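Local coordinates for protein CurM Sulfotransferase (Moorea producta, PDB 4GBM) that probably transfers a sulfonate group from PAPS to a polyketide intermediate as the sulfotransferase domain of the curacin biosynthetic pathway, at residues N156-H165 / L211-E222. The protein carries 2 engineered substitutions. Sequence-based numbering, arbitrary orientation.
With A3P (adenosine-3'-5'-diphosphate), chain G.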
loop_
_atom_site.group_PDB
_atom_site.type_symbol
_atom_site.label_atom_id
_atom_site.label_comp_id
_atom_site.label_asym_id
_atom_site.label_seq_id
_atom_site.Cartn_x
_atom_site.Cartn_y
_atom_site.Cartn_z
ATOM N N ASN A 156 -5.488 11.918 -13.744
ATOM C CA ASN A 156 -4.208 11.431 -14.271
ATOM C C ASN A 156 -3.225 10.916 -13.225
ATOM O O ASN A 156 -2.007 11.068 -13.354
ATOM C CB ASN A 156 -3.566 12.464 -15.207
ATOM C CG ASN A 156 -4.400 12.714 -16.450
ATOM O OD1 ASN A 156 -5.201 13.650 -16.495
ATOM N ND2 ASN A 156 -4.239 11.857 -17.456
ATOM N N SER A 157 -3.756 10.258 -12.197
ATOM C CA SER A 157 -2.879 9.595 -11.225
ATOM C C SER A 157 -2.051 8.489 -11.876
ATOM O O SER A 157 -2.431 7.928 -12.912
ATOM C CB SER A 157 -3.687 8.991 -10.072
ATOM O OG SER A 157 -4.367 10.007 -9.357
ATOM N N LYS A 158 -0.915 8.183 -11.257
ATOM C CA LYS A 158 -0.099 7.056 -11.681
ATOM C C LYS A 158 -0.252 5.908 -10.695
ATOM O O LYS A 158 -0.409 6.123 -9.490
ATOM C CB LYS A 158 1.367 7.467 -11.801
ATOM C CG LYS A 158 1.662 8.278 -13.053
ATOM C CD LYS A 158 3.150 8.571 -13.172
ATOM C CE LYS A 158 3.464 9.327 -14.453
ATOM N NZ LYS A 158 2.850 10.686 -14.479
ATOM N N TYR A 159 -0.217 4.695 -11.230
ATOM C CA TYR A 159 -0.422 3.485 -10.446
ATOM C C TYR A 159 0.776 2.571 -10.508
ATOM O O TYR A 159 1.211 2.169 -11.590
ATOM C CB TYR A 159 -1.657 2.751 -10.961
ATOM C CG TYR A 159 -2.903 3.539 -10.716
ATOM C CD1 TYR A 159 -3.616 3.385 -9.533
ATOM C CD2 TYR A 159 -3.370 4.457 -11.658
ATOM C CE1 TYR A 159 -4.763 4.120 -9.289
ATOM C CE2 TYR A 159 -4.517 5.202 -11.423
ATOM C CZ TYR A 159 -5.213 5.020 -10.240
ATOM O OH TYR A 159 -6.345 5.744 -10.002
ATOM N N ILE A 160 1.318 2.265 -9.332
ATOM C CA ILE A 160 2.359 1.258 -9.201
ATOM C C ILE A 160 1.687 -0.040 -8.779
ATOM O O ILE A 160 1.099 -0.109 -7.696
ATOM C CB ILE A 160 3.395 1.665 -8.139
ATOM C CG1 ILE A 160 4.029 3.016 -8.477
ATOM C CG2 ILE A 160 4.469 0.576 -7.985
ATOM C CD1 ILE A 160 4.802 3.621 -7.293
ATOM N N TYR A 161 1.782 -1.065 -9.630
ATOM C CA TYR A 161 1.179 -2.362 -9.356
ATOM C C TYR A 161 2.271 -3.283 -8.847
ATOM O O TYR A 161 3.133 -3.722 -9.614
ATOM C CB TYR A 161 0.516 -2.907 -10.630
ATOM C CG TYR A 161 -0.097 -4.295 -10.538
ATOM C CD1 TYR A 161 -0.518 -4.843 -9.317
ATOM C CD2 TYR A 161 -0.290 -5.046 -11.694
ATOM C CE1 TYR A 161 -1.088 -6.117 -9.264
ATOM C CE2 TYR A 161 -0.859 -6.315 -11.656
ATOM C CZ TYR A 161 -1.262 -6.840 -10.440
ATOM O OH TYR A 161 -1.803 -8.094 -10.417
ATOM N N LEU A 162 2.244 -3.524 -7.538
ATOM C CA LEU A 162 3.231 -4.368 -6.866
ATOM C C LEU A 162 2.674 -5.781 -6.721
ATOM O O LEU A 162 1.588 -5.969 -6.171
ATOM C CB LEU A 162 3.573 -3.769 -5.497
ATOM C CG LEU A 162 4.516 -4.559 -4.587
ATOM C CD1 LEU A 162 5.915 -4.728 -5.195
ATOM C CD2 LEU A 162 4.593 -3.872 -3.234
ATOM N N VAL A 163 3.418 -6.755 -7.243
ATOM C CA VAL A 163 3.015 -8.163 -7.213
ATOM C C VAL A 163 4.059 -9.024 -6.504
ATOM O O VAL A 163 5.251 -8.719 -6.539
ATOM C CB VAL A 163 2.736 -8.738 -8.638
ATOM C CG1 VAL A 163 1.582 -8.020 -9.305
ATOM C CG2 VAL A 163 3.970 -8.681 -9.529
ATOM N N ARG A 164 3.593 -10.082 -5.843
ATOM C CA ARG A 164 4.479 -11.063 -5.218
ATOM C C ARG A 164 3.944 -12.463 -5.506
ATOM O O ARG A 164 2.745 -12.643 -5.691
ATOM C CB ARG A 164 4.594 -10.806 -3.710
ATOM C CG ARG A 164 5.638 -11.689 -3.032
ATOM C CD ARG A 164 5.797 -11.335 -1.581
ATOM N NE ARG A 164 6.896 -12.094 -0.991
ATOM C CZ ARG A 164 7.192 -12.080 0.303
ATOM N NH1 ARG A 164 6.437 -11.384 1.144
ATOM N NH2 ARG A 164 8.230 -12.773 0.757
ATOM N N HIS A 165 4.842 -13.447 -5.553
ATOM C CA HIS A 165 4.465 -14.821 -5.832
ATOM C C HIS A 165 3.354 -15.268 -4.878
ATOM O O HIS A 165 3.430 -15.009 -3.674
ATOM C CB HIS A 165 5.679 -15.734 -5.666
ATOM C CG HIS A 165 5.498 -17.093 -6.266
ATOM N ND1 HIS A 165 4.712 -18.071 -5.687
ATOM C CD2 HIS A 165 6.018 -17.642 -7.389
ATOM C CE1 HIS A 165 4.742 -19.156 -6.441
ATOM N NE2 HIS A 165 5.530 -18.923 -7.476
ATOM N N LEU A 211 -7.076 1.594 -18.098
ATOM C CA LEU A 211 -6.299 2.838 -18.019
ATOM C C LEU A 211 -5.156 2.869 -19.023
ATOM O O LEU A 211 -4.686 1.822 -19.476
ATOM C CB LEU A 211 -5.757 3.061 -16.598
ATOM C CG LEU A 211 -6.792 3.046 -15.464
ATOM C CD1 LEU A 211 -6.150 3.451 -14.147
ATOM C CD2 LEU A 211 -7.961 3.965 -15.765
ATOM N N GLU A 212 -4.700 4.073 -19.360
ATOM C CA GLU A 212 -3.581 4.223 -20.283
ATOM C C GLU A 212 -2.367 3.436 -19.789
ATOM O O GLU A 212 -2.031 3.499 -18.601
ATOM C CB GLU A 212 -3.196 5.695 -20.435
ATOM C CG GLU A 212 -4.237 6.561 -21.126
ATOM C CD GLU A 212 -5.216 7.235 -20.166
ATOM O OE1 GLU A 212 -5.484 6.704 -19.060
ATOM O OE2 GLU A 212 -5.737 8.307 -20.539
ATOM N N PRO A 213 -1.703 2.684 -20.692
ATOM C CA PRO A 213 -0.464 2.005 -20.301
ATOM C C PRO A 213 0.544 2.981 -19.694
ATOM O O PRO A 213 1.352 2.605 -18.831
ATOM C CB PRO A 213 0.065 1.457 -21.630
ATOM C CG PRO A 213 -1.164 1.217 -22.434
ATOM C CD PRO A 213 -2.145 2.292 -22.047
ATOM N N GLU A 214 0.466 4.235 -20.127
ATOM C CA GLU A 214 1.406 5.261 -19.700
ATOM C C GLU A 214 1.216 5.706 -18.242
ATOM O O GLU A 214 2.081 6.381 -17.680
ATOM C CB GLU A 214 1.342 6.458 -20.661
ATOM C CG GLU A 214 1.796 6.152 -22.106
ATOM C CD GLU A 214 0.755 5.423 -22.968
ATOM O OE1 GLU A 214 1.127 4.977 -24.076
ATOM O OE2 GLU A 214 -0.423 5.296 -22.562
ATOM N N ARG A 215 0.106 5.305 -17.621
ATOM C CA ARG A 215 -0.172 5.663 -16.218
ATOM C C ARG A 215 -0.002 4.507 -15.225
ATOM O O ARG A 215 -0.399 4.614 -14.058
ATOM C CB ARG A 215 -1.575 6.273 -16.089
ATOM C CG ARG A 215 -1.673 7.654 -16.725
ATOM C CD ARG A 215 -2.832 8.459 -16.142
ATOM N NE ARG A 215 -4.151 7.910 -16.458
ATOM C CZ ARG A 215 -5.113 7.644 -15.573
ATOM N NH1 ARG A 215 -6.278 7.166 -15.995
ATOM N NH2 ARG A 215 -4.935 7.852 -14.272
ATOM N N GLN A 216 0.592 3.412 -15.688
ATOM C CA GLN A 216 0.769 2.228 -14.849
ATOM C C GLN A 216 2.139 1.596 -15.020
ATOM O O GLN A 216 2.740 1.645 -16.102
ATOM C CB GLN A 216 -0.328 1.198 -15.124
ATOM C CG GLN A 216 -0.458 0.815 -16.592
ATOM C CD GLN A 216 -1.655 -0.060 -16.836
ATOM O OE1 GLN A 216 -1.666 -1.239 -16.477
ATOM N NE2 GLN A 216 -2.682 0.514 -17.446
ATOM N N HIS A 217 2.630 1.004 -13.933
ATOM C CA HIS A 217 3.963 0.422 -13.912
ATOM C C HIS A 217 3.972 -0.745 -12.945
ATOM O O HIS A 217 3.596 -0.584 -11.787
ATOM C CB HIS A 217 4.947 1.495 -13.430
ATOM C CG HIS A 217 6.382 1.079 -13.455
ATOM N ND1 HIS A 217 7.150 1.114 -14.600
ATOM C CD2 HIS A 217 7.202 0.657 -12.463
ATOM C CE1 HIS A 217 8.378 0.715 -14.315
ATOM N NE2 HIS A 217 8.434 0.427 -13.027
ATOM N N GLN A 218 4.401 -1.912 -13.410
ATOM C CA GLN A 218 4.423 -3.090 -12.552
ATOM C C GLN A 218 5.777 -3.264 -11.889
ATOM O O GLN A 218 6.821 -3.091 -12.524
ATOM C CB GLN A 218 4.082 -4.350 -13.356
ATOM C CG GLN A 218 3.816 -5.579 -12.485
ATOM C CD GLN A 218 3.626 -6.843 -13.304
ATOM O OE1 GLN A 218 4.506 -7.705 -13.349
ATOM N NE2 GLN A 218 2.479 -6.956 -13.959
ATOM N N ILE A 219 5.751 -3.601 -10.599
ATOM C CA ILE A 219 6.952 -3.984 -9.863
ATOM C C ILE A 219 6.736 -5.363 -9.255
ATOM O O ILE A 219 5.726 -5.604 -8.606
ATOM C CB ILE A 219 7.281 -2.979 -8.745
ATOM C CG1 ILE A 219 7.676 -1.628 -9.361
ATOM C CG2 ILE A 219 8.434 -3.506 -7.851
ATOM C CD1 ILE A 219 7.923 -0.543 -8.347
ATOM N N ARG A 220 7.686 -6.263 -9.481
ATOM C CA ARG A 220 7.658 -7.572 -8.841
ATOM C C ARG A 220 8.464 -7.479 -7.562
ATOM O O ARG A 220 9.618 -7.035 -7.579
ATOM C CB ARG A 220 8.237 -8.632 -9.773
ATOM C CG ARG A 220 7.611 -8.553 -11.165
ATOM C CD ARG A 220 8.279 -9.488 -12.156
ATOM N NE ARG A 220 7.868 -10.875 -11.970
ATOM C CZ ARG A 220 6.689 -11.368 -12.342
ATOM N NH1 ARG A 220 6.430 -12.649 -12.135
ATOM N NH2 ARG A 220 5.763 -10.591 -12.915
ATOM N N TYR A 221 7.850 -7.896 -6.457
ATOM C CA TYR A 221 8.526 -7.909 -5.159
ATOM C C TYR A 221 9.894 -8.578 -5.246
ATOM O O TYR A 221 10.876 -8.115 -4.642
ATOM C CB TYR A 221 7.666 -8.630 -4.112
ATOM C CG TYR A 221 8.418 -8.890 -2.832
ATOM C CD1 TYR A 221 8.555 -7.890 -1.870
ATOM C CD2 TYR A 221 9.024 -10.122 -2.596
ATOM C CE1 TYR A 221 9.265 -8.115 -0.694
ATOM C CE2 TYR A 221 9.738 -10.365 -1.422
ATOM C CZ TYR A 221 9.853 -9.360 -0.478
ATOM O OH TYR A 221 10.557 -9.613 0.671
ATOM N N GLU A 222 9.953 -9.685 -5.982
ATOM C CA GLU A 222 11.182 -10.463 -6.060
ATOM C C GLU A 222 12.308 -9.645 -6.695
ATOM O O GLU A 222 13.445 -9.703 -6.226
ATOM C CB GLU A 222 10.949 -11.786 -6.801
ATOM C CG GLU A 222 9.976 -12.756 -6.085
ATOM C CD GLU A 222 8.499 -12.387 -6.217
ATOM O OE1 GLU A 222 8.124 -11.562 -7.082
ATOM O OE2 GLU A 222 7.709 -12.947 -5.436
HETATM P P1 A3P G . 6.473 -11.360 6.231
HETATM O O1P A3P G . 5.207 -11.959 6.788
HETATM O O2P A3P G . 7.254 -10.559 7.241
HETATM O O3P A3P G . 7.288 -12.340 5.434
HETATM P P2 A3P G . 3.176 -5.693 3.225
HETATM O O4P A3P G . 2.595 -5.531 1.856
HETATM O O5P A3P G . 2.243 -6.244 4.265
HETATM O O6P A3P G . 3.938 -4.478 3.686
HETATM O "O5'" A3P G . 4.277 -6.867 3.060
HETATM C "C5'" A3P G . 4.870 -7.437 4.231
HETATM C "C4'" A3P G . 6.012 -8.300 3.755
HETATM O "O4'" A3P G . 7.061 -7.451 3.275
HETATM C "C3'" A3P G . 6.660 -9.085 4.879
HETATM O "O3'" A3P G . 5.915 -10.283 5.147
HETATM C "C2'" A3P G . 8.051 -9.328 4.305
HETATM O "O2'" A3P G . 8.082 -10.526 3.525
HETATM C "C1'" A3P G . 8.300 -8.140 3.382
HETATM N N9 A3P G . 9.311 -7.228 3.976
HETATM C C8 A3P G . 9.162 -6.402 5.032
HETATM N N7 A3P G . 10.318 -5.742 5.310
HETATM C C5 A3P G . 11.228 -6.162 4.407
HETATM C C6 A3P G . 12.653 -5.881 4.109
HETATM N N6 A3P G . 13.338 -4.981 4.857
HETATM N N1 A3P G . 13.221 -6.547 3.068
HETATM C C2 A3P G . 12.537 -7.433 2.309
HETATM N N3 A3P G . 11.238 -7.727 2.524
HETATM C C4 A3P G . 10.562 -7.128 3.531
HETATM O O HOH W 1 8.375 -13.876 -2.922
#
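From Tyr159 to Val163 the strand 158-163 pairs in parallel with strand 216-220, Tyr159 facing Gln216 and Val163 facing Arg220, and Tyr221 N continues the bonding to Val163 O at 2.7 Å. Beyond this pairing, at the nucleotide end, chi1 of -173° and an extended chain carry Arg164 CD over the Tyr221 ring face and the guanidinium toward its rim, tilted 36°, with CZ 4.0 Å from the ring centroid in an off-centre cation-pi contact. A long flat cation can thus stack and still donate from Arg164 NH1 to O2' of adenosine-3'-5'-diphosphate (3.0 Å), while tyrosine offers both a ring face and a hydroxyl, Tyr221 OH bonding N3 at 2.7 Å. The Glu222 carboxylate takes N of His165, the N-cap residue of the following helix, on the syn side of OE2, and a water links that oxygen to Arg164 NE. At the other end Arg215 has N-H donors enough for one carbonyl and two carboxylates: NH2 meets a lone pair of Ser157 O at 2.9 Å, NE and NH1 grip Glu212 OE1, and NH1 also pairs with Glu151. Replacing Arg215 by an alanine is likely to leave all three without their shared cation. Beta-branched, apolar Ile160 and Ile219 suit a buried sheet face, side by side against helix 228-239, Ile160 CG2 touching Ile219 CD1 at 3.6 Å; Tyr161 and Val163, on the other face, pack against helix 189-208, and strand 35-39 flanks 158-163 across from edge strand 216-220.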